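Xylanase and alpha-amylase inhibitor protein (Scadoxus multiflorus, PDB 3MU7) probably inhibits both xylanase and alpha-amylase by binding to them, using a barrel fold of the glycosyl hydrolase family 18. Local coordinates at residues L197-A208 with S237-F248. Residues are numbered along the deposited sequence; the frame is centred on the assembly and turned at random.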
ATOM      1  N   LEU A 197      -8.337  12.631  14.291  1.00 13.36           N
ATOM      2  CA  LEU A 197      -7.986  12.352  12.905  1.00 12.68           C
ATOM      3  C   LEU A 197      -7.301  13.558  12.281  1.00 12.59           C
ATOM      4  O   LEU A 197      -6.228  13.432  11.688  1.00 11.98           O
ATOM      5  CB  LEU A 197      -9.236  11.985  12.100  1.00 12.34           C
ATOM      6  CG  LEU A 197      -9.084  11.915  10.574  1.00 11.99           C
ATOM      7  CD1 LEU A 197      -8.079  10.844  10.150  1.00 11.53           C
ATOM      8  CD2 LEU A 197     -10.432  11.676   9.915  1.00 12.51           C
ATOM      9  N   MET A 198      -7.911  14.729  12.422  1.00 13.16           N
ATOM     10  CA  MET A 198      -7.372  15.912  11.772  1.00 14.39           C
ATOM     11  C   MET A 198      -6.054  16.366  12.399  1.00 13.68           C
ATOM     12  O   MET A 198      -5.162  16.821  11.686  1.00 13.35           O
ATOM     13  CB  MET A 198      -8.411  17.028  11.707  1.00 15.32           C
ATOM     14  CG  MET A 198      -9.611  16.696  10.801  1.00 18.54           C
ATOM     15  SD  MET A 198      -9.238  15.996   9.163  1.00 25.52           S
ATOM     16  CE  MET A 198      -8.492  17.395   8.334  1.00 24.37           C
ATOM     17  N   ASN A 199      -5.916  16.203  13.713  1.00 13.33           N
ATOM     18  CA  ASN A 199      -4.644  16.471  14.387  1.00 13.40           C
ATOM     19  C   ASN A 199      -3.532  15.555  13.874  1.00 12.35           C
ATOM     20  O   ASN A 199      -2.429  16.013  13.593  1.00 11.97           O
ATOM     21  CB  ASN A 199      -4.782  16.341  15.908  1.00 14.17           C
ATOM     22  CG  ASN A 199      -5.560  17.490  16.528  1.00 16.23           C
ATOM     23  OD1 ASN A 199      -5.658  18.576  15.958  1.00 19.49           O
ATOM     24  ND2 ASN A 199      -6.112  17.251  17.711  1.00 19.54           N
ATOM     25  N   ALA A 200      -3.835  14.267  13.735  1.00 11.39           N
ATOM     26  CA  ALA A 200      -2.871  13.302  13.198  1.00 10.86           C
ATOM     27  C   ALA A 200      -2.522  13.609  11.736  1.00 10.41           C
ATOM     28  O   ALA A 200      -1.348  13.606  11.360  1.00 10.06           O
ATOM     29  CB  ALA A 200      -3.398  11.884  13.351  1.00 11.10           C
ATOM     30  N   TRP A 201      -3.530  13.903  10.919  1.00 10.24           N
ATOM     31  CA  TRP A 201      -3.268  14.307   9.538  1.00 10.63           C
ATOM     32  C   TRP A 201      -2.342  15.515   9.468  1.00 10.83           C
ATOM     33  O   TRP A 201      -1.413  15.536   8.664  1.00 10.28           O
ATOM     34  CB  TRP A 201      -4.558  14.628   8.777  1.00 10.86           C
ATOM     35  CG  TRP A 201      -4.266  15.443   7.538  1.00 11.33           C
ATOM     36  CD1 TRP A 201      -4.466  16.785   7.369  1.00 12.09           C
ATOM     37  CD2 TRP A 201      -3.657  14.977   6.330  1.00 11.27           C
ATOM     38  NE1 TRP A 201      -4.038  17.177   6.125  1.00 13.09           N
ATOM     39  CE2 TRP A 201      -3.539  16.086   5.463  1.00 11.43           C
ATOM     40  CE3 TRP A 201      -3.206  13.724   5.891  1.00 11.51           C
ATOM     41  CZ2 TRP A 201      -2.994  15.981   4.179  1.00 11.55           C
ATOM     42  CZ3 TRP A 201      -2.661  13.620   4.616  1.00 11.47           C
ATOM     43  CH2 TRP A 201      -2.565  14.742   3.776  1.00 11.86           C
ATOM     44  N   LYS A 202      -2.576  16.524  10.297  1.00 11.15           N
ATOM     45  CA  LYS A 202      -1.759  17.732  10.274  1.00 11.93           C
ATOM     46  C   LYS A 202      -0.312  17.401  10.542  1.00 11.28           C
ATOM     47  O   LYS A 202       0.567  17.884   9.889  1.00 11.29           O
ATOM     48  CB  LYS A 202      -2.282  18.804  11.276  1.00 12.54           C
ATOM     49  CG  LYS A 202      -3.515  19.558  10.807  1.00 15.50           C
ATOM     50  CD  LYS A 202      -4.084  20.545  11.859  1.00 19.72           C
ATOM     51  CE  LYS A 202      -5.609  20.508  11.828  1.00 21.81           C
ATOM     52  NZ  LYS A 202      -6.109  21.791  11.702  1.00 23.66           N
ATOM     53  N   GLU A 203      -0.107  16.536  11.524  1.00 10.64           N
ATOM     54  CA  GLU A 203       1.254  16.138  11.837  1.00 10.43           C
ATOM     55  C   GLU A 203       1.927  15.359  10.700  1.00  9.40           C
ATOM     56  O   GLU A 203       3.063  15.656  10.331  1.00  9.21           O
ATOM     57  CB  GLU A 203       1.350  15.358  13.147  1.00 10.94           C
ATOM     58  CG  GLU A 203       2.802  15.096  13.486  1.00 12.70           C
ATOM     59  CD  GLU A 203       3.063  14.659  14.904  1.00 14.45           C
ATOM     60  OE1 GLU A 203       2.175  14.082  15.562  1.00 15.00           O
ATOM     61  OE2 GLU A 203       4.200  14.890  15.348  1.00 15.75           O
ATOM     62  N   TRP A 204       1.227  14.362  10.158  1.00  8.97           N
ATOM     63  CA  TRP A 204       1.765  13.572   9.046  1.00  9.02           C
ATOM     64  C   TRP A 204       2.077  14.445   7.837  1.00  9.55           C
ATOM     65  O   TRP A 204       3.155  14.341   7.250  1.00  9.34           O
ATOM     66  CB  TRP A 204       0.815  12.437   8.667  1.00  8.68           C
ATOM     67  CG  TRP A 204       0.916  11.272   9.595  1.00  8.07           C
ATOM     68  CD1 TRP A 204       0.116  10.995  10.667  1.00  8.33           C
ATOM     69  CD2 TRP A 204       1.889  10.231   9.540  1.00  7.68           C
ATOM     70  NE1 TRP A 204       0.532   9.842  11.286  1.00  8.53           N
ATOM     71  CE2 TRP A 204       1.621   9.351  10.612  1.00  7.90           C
ATOM     72  CE3 TRP A 204       2.969   9.959   8.691  1.00  8.45           C
ATOM     73  CZ2 TRP A 204       2.393   8.214  10.851  1.00  9.09           C
ATOM     74  CZ3 TRP A 204       3.732   8.837   8.929  1.00  8.55           C
ATOM     75  CH2 TRP A 204       3.442   7.974  10.004  1.00  9.04           C
ATOM     76  N   SER A 205       1.145  15.323   7.482  1.00 10.29           N
ATOM     77  CA  SER A 205       1.353  16.164   6.314  0.50 10.98           C
ATOM     78  C   SER A 205       2.497  17.157   6.526  1.00 11.59           C
ATOM     79  O   SER A 205       3.196  17.487   5.574  1.00 12.26           O
ATOM     80  CB  SER A 205       0.061  16.862   5.884  0.50 11.35           C
ATOM     81  OG  SER A 205      -0.481  17.630   6.936  0.50 10.37           O
ATOM     82  N   MET A 206       2.712  17.600   7.762  1.00 11.86           N
ATOM     83  CA  MET A 206       3.820  18.510   8.046  1.00 12.91           C
ATOM     84  C   MET A 206       5.172  17.800   8.100  1.00 12.36           C
ATOM     85  O   MET A 206       6.165  18.306   7.573  1.00 13.31           O
ATOM     86  CB  MET A 206       3.593  19.251   9.361  1.00 13.63           C
ATOM     87  CG  MET A 206       4.553  20.409   9.586  1.00 17.53           C
ATOM     88  SD  MET A 206       4.438  21.080  11.249  1.00 24.16           S
ATOM     89  CE  MET A 206       5.912  20.410  11.997  1.00 23.95           C
ATOM     90  N   LYS A 207       5.217  16.637   8.741  1.00 11.09           N
ATOM     91  CA  LYS A 207       6.494  16.032   9.110  1.00 11.23           C
ATOM     92  C   LYS A 207       6.973  14.869   8.250  1.00 10.63           C
ATOM     93  O   LYS A 207       8.169  14.593   8.212  1.00 11.07           O
ATOM     94  CB  LYS A 207       6.465  15.593  10.574  1.00 11.34           C
ATOM     95  CG  LYS A 207       6.171  16.715  11.549  1.00 12.82           C
ATOM     96  CD  LYS A 207       6.338  16.246  12.985  1.00 16.07           C
ATOM     97  CE  LYS A 207       6.166  17.390  13.975  1.00 18.52           C
ATOM     98  NZ  LYS A 207       7.314  18.332  13.942  1.00 20.89           N
ATOM     99  N   ALA A 208       6.063  14.166   7.581  1.00  9.89           N
ATOM    100  CA  ALA A 208       6.474  12.980   6.827  1.00  9.35           C
ATOM    101  C   ALA A 208       7.314  13.390   5.630  1.00  8.88           C
ATOM    102  O   ALA A 208       6.895  14.219   4.823  1.00  8.85           O
ATOM    103  CB  ALA A 208       5.269  12.189   6.387  1.00  9.65           C
ATOM    104  N   SER A 237     -15.513  16.801   5.768  1.00 11.70           N
ATOM    105  CA  SER A 237     -14.663  17.173   6.908  1.00 13.13           C
ATOM    106  C   SER A 237     -13.256  17.007   6.671  1.00 13.32           C
ATOM    107  O   SER A 237     -12.463  17.751   7.356  1.00 15.75           O
ATOM    108  CB  SER A 237     -14.938  16.286   8.088  1.00 16.33           C
ATOM    109  OG  SER A 237     -16.218  16.380   8.546  1.00 25.25           O
ATOM    110  N   VAL A 238     -12.805  16.126   5.804  1.00 12.51           N
ATOM    111  CA  VAL A 238     -11.359  15.902   5.635  1.00 13.39           C
ATOM    112  C   VAL A 238     -10.816  16.654   4.447  1.00 12.27           C
ATOM    113  O   VAL A 238      -9.764  17.308   4.572  1.00 13.31           O
ATOM    114  CB  VAL A 238     -11.091  14.363   5.426  1.00 14.65           C
ATOM    115  CG1 VAL A 238      -9.584  14.096   5.082  1.00 16.57           C
ATOM    116  CG2 VAL A 238     -11.481  13.587   6.662  1.00 16.00           C
ATOM    117  N   PHE A 239     -11.446  16.597   3.310  1.00 11.32           N
ATOM    118  CA  PHE A 239     -10.921  17.158   2.092  1.00 12.21           C
ATOM    119  C   PHE A 239     -10.575  18.648   2.075  1.00 12.40           C
ATOM    120  O   PHE A 239      -9.570  18.983   1.555  1.00 12.72           O
ATOM    121  CB  PHE A 239     -11.731  16.792   0.865  1.00 12.82           C
ATOM    122  CG  PHE A 239     -11.628  15.317   0.473  1.00 13.88           C
ATOM    123  CD1 PHE A 239     -10.744  14.453   1.096  1.00 14.14           C
ATOM    124  CD2 PHE A 239     -12.420  14.814  -0.486  1.00 14.77           C
ATOM    125  CE1 PHE A 239     -10.681  13.113   0.730  1.00 14.25           C
ATOM    126  CE2 PHE A 239     -12.361  13.453  -0.845  1.00 14.11           C
ATOM    127  CZ  PHE A 239     -11.503  12.644  -0.228  1.00 15.07           C
ATOM    128  N   PRO A 240     -11.421  19.542   2.616  1.00 11.64           N
ATOM    129  CA  PRO A 240     -11.063  20.970   2.559  1.00 12.22           C
ATOM    130  C   PRO A 240      -9.731  21.244   3.265  1.00 13.23           C
ATOM    131  O   PRO A 240      -8.940  21.890   2.696  1.00 15.34           O
ATOM    132  CB  PRO A 240     -12.246  21.661   3.270  1.00 11.86           C
ATOM    133  CG  PRO A 240     -13.400  20.724   3.026  1.00 12.23           C
ATOM    134  CD  PRO A 240     -12.768  19.346   3.178  1.00 11.47           C
ATOM    135  N   ASN A 241      -9.501  20.704   4.428  1.00 14.50           N
ATOM    136  CA  ASN A 241      -8.205  20.934   5.094  1.00 15.64           C
ATOM    137  C   ASN A 241      -7.078  20.120   4.419  1.00 15.65           C
ATOM    138  O   ASN A 241      -6.061  20.647   4.169  1.00 15.85           O
ATOM    139  CB  ASN A 241      -8.325  20.612   6.565  1.00 16.58           C
ATOM    140  CG  ASN A 241      -7.249  21.250   7.402  1.00 19.48           C
ATOM    141  OD1 ASN A 241      -6.335  21.790   6.884  1.00 22.94           O
ATOM    142  ND2 ASN A 241      -7.476  21.318   8.704  1.00 22.19           N
ATOM    143  N   ALA A 242      -7.318  18.860   4.119  1.00 15.28           N
ATOM    144  CA  ALA A 242      -6.288  18.051   3.481  1.00 15.35           C
ATOM    145  C   ALA A 242      -5.794  18.640   2.190  1.00 15.80           C
ATOM    146  O   ALA A 242      -4.648  18.633   1.922  1.00 15.42           O
ATOM    147  CB  ALA A 242      -6.803  16.639   3.249  1.00 15.25           C
ATOM    148  N   GLN A 243      -6.695  19.140   1.374  1.00 16.46           N
ATOM    149  CA  GLN A 243      -6.334  19.747   0.091  1.00 18.06           C
ATOM    150  C   GLN A 243      -5.486  21.014   0.225  1.00 18.25           C
ATOM    151  O   GLN A 243      -4.888  21.461  -0.755  1.00 18.95           O
ATOM    152  CB  GLN A 243      -7.584  20.017  -0.755  1.00 18.43           C
ATOM    153  CG  GLN A 243      -8.125  18.774  -1.439  1.00 20.35           C
ATOM    154  CD  GLN A 243      -9.583  18.888  -1.856  1.00 22.56           C
ATOM    155  OE1 GLN A 243     -10.154  19.979  -1.902  1.00 24.68           O
ATOM    156  NE2 GLN A 243     -10.191  17.750  -2.164  1.00 23.48           N
ATOM    157  N   ASP A 244      -5.426  21.577   1.431  1.00 18.48           N
ATOM    158  CA  ASP A 244      -4.569  22.734   1.703  1.00 18.86           C
ATOM    159  C   ASP A 244      -3.092  22.340   1.861  1.00 18.58           C
ATOM    160  O   ASP A 244      -2.211  23.207   1.922  1.00 19.03           O
ATOM    161  CB  ASP A 244      -5.059  23.496   2.939  1.00 19.37           C
ATOM    162  CG  ASP A 244      -4.447  24.879   3.051  1.00 20.42           C
ATOM    163  OD1 ASP A 244      -4.556  25.666   2.082  1.00 22.20           O
ATOM    164  OD2 ASP A 244      -3.856  25.182   4.109  1.00 23.10           O
ATOM    165  N   SER A 245      -2.821  21.038   1.934  1.00 17.87           N
ATOM    166  CA  SER A 245      -1.449  20.550   2.003  1.00 17.15           C
ATOM    167  C   SER A 245      -0.866  20.282   0.625  1.00 16.91           C
ATOM    168  O   SER A 245      -1.490  19.634  -0.220  1.00 16.43           O
ATOM    169  CB  SER A 245      -1.362  19.278   2.839  1.00 17.10           C
ATOM    170  OG  SER A 245      -0.058  18.723   2.741  1.00 16.41           O
ATOM    171  N   THR A 246       0.356  20.766   0.421  1.00 17.00           N
ATOM    172  CA  THR A 246       1.102  20.505  -0.806  1.00 17.56           C
ATOM    173  C   THR A 246       1.448  19.019  -0.955  1.00 16.36           C
ATOM    174  O   THR A 246       1.785  18.559  -2.046  1.00 17.39           O
ATOM    175  CB  THR A 246       2.400  21.343  -0.866  1.00 18.13           C
ATOM    176  OG1 THR A 246       3.208  21.053   0.280  1.00 20.51           O
ATOM    177  CG2 THR A 246       2.080  22.837  -0.896  1.00 19.70           C
ATOM    178  N   LYS A 247       1.351  18.278   0.147  1.00 14.75           N
ATOM    179  CA  LYS A 247       1.641  16.848   0.150  1.00 13.39           C
ATOM    180  C   LYS A 247       0.409  15.968  -0.028  1.00 12.16           C
ATOM    181  O   LYS A 247       0.540  14.752  -0.065  1.00 11.76           O
ATOM    182  CB  LYS A 247       2.339  16.445   1.451  1.00 13.91           C
ATOM    183  CG  LYS A 247       3.770  16.903   1.590  1.00 15.33           C
ATOM    184  CD  LYS A 247       4.364  16.277   2.837  1.00 17.01           C
ATOM    185  CE  LYS A 247       5.635  16.963   3.257  1.00 18.28           C
ATOM    186  NZ  LYS A 247       5.853  16.717   4.700  1.00 18.34           N
ATOM    187  N   PHE A 248      -0.785  16.549  -0.114  1.00 10.96           N
ATOM    188  CA  PHE A 248      -1.998  15.735  -0.201  1.00 10.40           C
ATOM    189  C   PHE A 248      -1.981  14.871  -1.457  1.00 10.34           C
ATOM    190  O   PHE A 248      -1.967  15.383  -2.571  1.00 11.41           O
ATOM    191  CB  PHE A 248      -3.241  16.620  -0.198  1.00 10.65           C
ATOM    192  CG  PHE A 248      -4.524  15.863  -0.399  1.00 10.76           C
ATOM    193  CD1 PHE A 248      -4.976  14.972   0.561  1.00 12.12           C
ATOM    194  CD2 PHE A 248      -5.283  16.049  -1.549  1.00 13.52           C
ATOM    195  CE1 PHE A 248      -6.167  14.277   0.386  1.00 12.27           C
ATOM    196  CE2 PHE A 248      -6.475  15.354  -1.737  1.00 13.81           C
ATOM    197  CZ  PHE A 248      -6.918  14.467  -0.766  1.00 12.65           C
TER
HETATM  198  O   HOH W   1      -3.655  19.940   5.458  1.00 17.98           O
HETATM  199  O   HOH W   2       2.095  19.806   4.047  1.00 38.58           O
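Trp-201 packs against Ala-242 where two neighbouring outer helices of a TIM barrel lie side by side, 195-207 and 231-242, an example of how such helices meet over the strand that joins them in sequence. The axes of 197-207 and 237-242 run in the same general direction, 27° apart, and approach to 11.1 Å, with the indole wedged between the helices. The CB of Ala-242 lies over one face of the indole, off toward its rim, while the CB of Ser-205 lies over the opposite face, likewise toward the rim. Trp-201 turns its CG away from the backbone N (chi1 162°), which carries the ring onto Val-213 and Leu-215 of strand 213-218. There CH2 of Trp-201 meets CD1 of Phe-248 at 4.0 Å, arriving at the edge of the phenyl ring. Toward the N-terminal ends of both segments, CG2 of Val-238 sits 3.9 Å from CD2 of Leu-197.

The outer side is looser and partly wet. Met-198 bends at chi2 and chi3 and lays its CE 3.7 Å from CB of Asn-241, and a water accepts from Trp-201 NE1 in the plane of the indole and donates to Asn-241 O. A second water links Ser-205 O with OG of Ser-245, the oxygen that also accepts from Lys-247 N in an ST turn.

Beyond this turn Lys-247, extended past CG, runs to the C-terminal end of helix 195-207, where the carbonyls probably favour a positive charge. NZ of Lys-247 gives Met-206 O a weak bond and reaches Ser-205 O at 2.9 Å from 45° above the carbonyl plane. A methionine here would probably leave these carbonyls without their shared charged donor. NZ of Lys-247 makes its shortest bond to Ala-208 O, 2.7 Å.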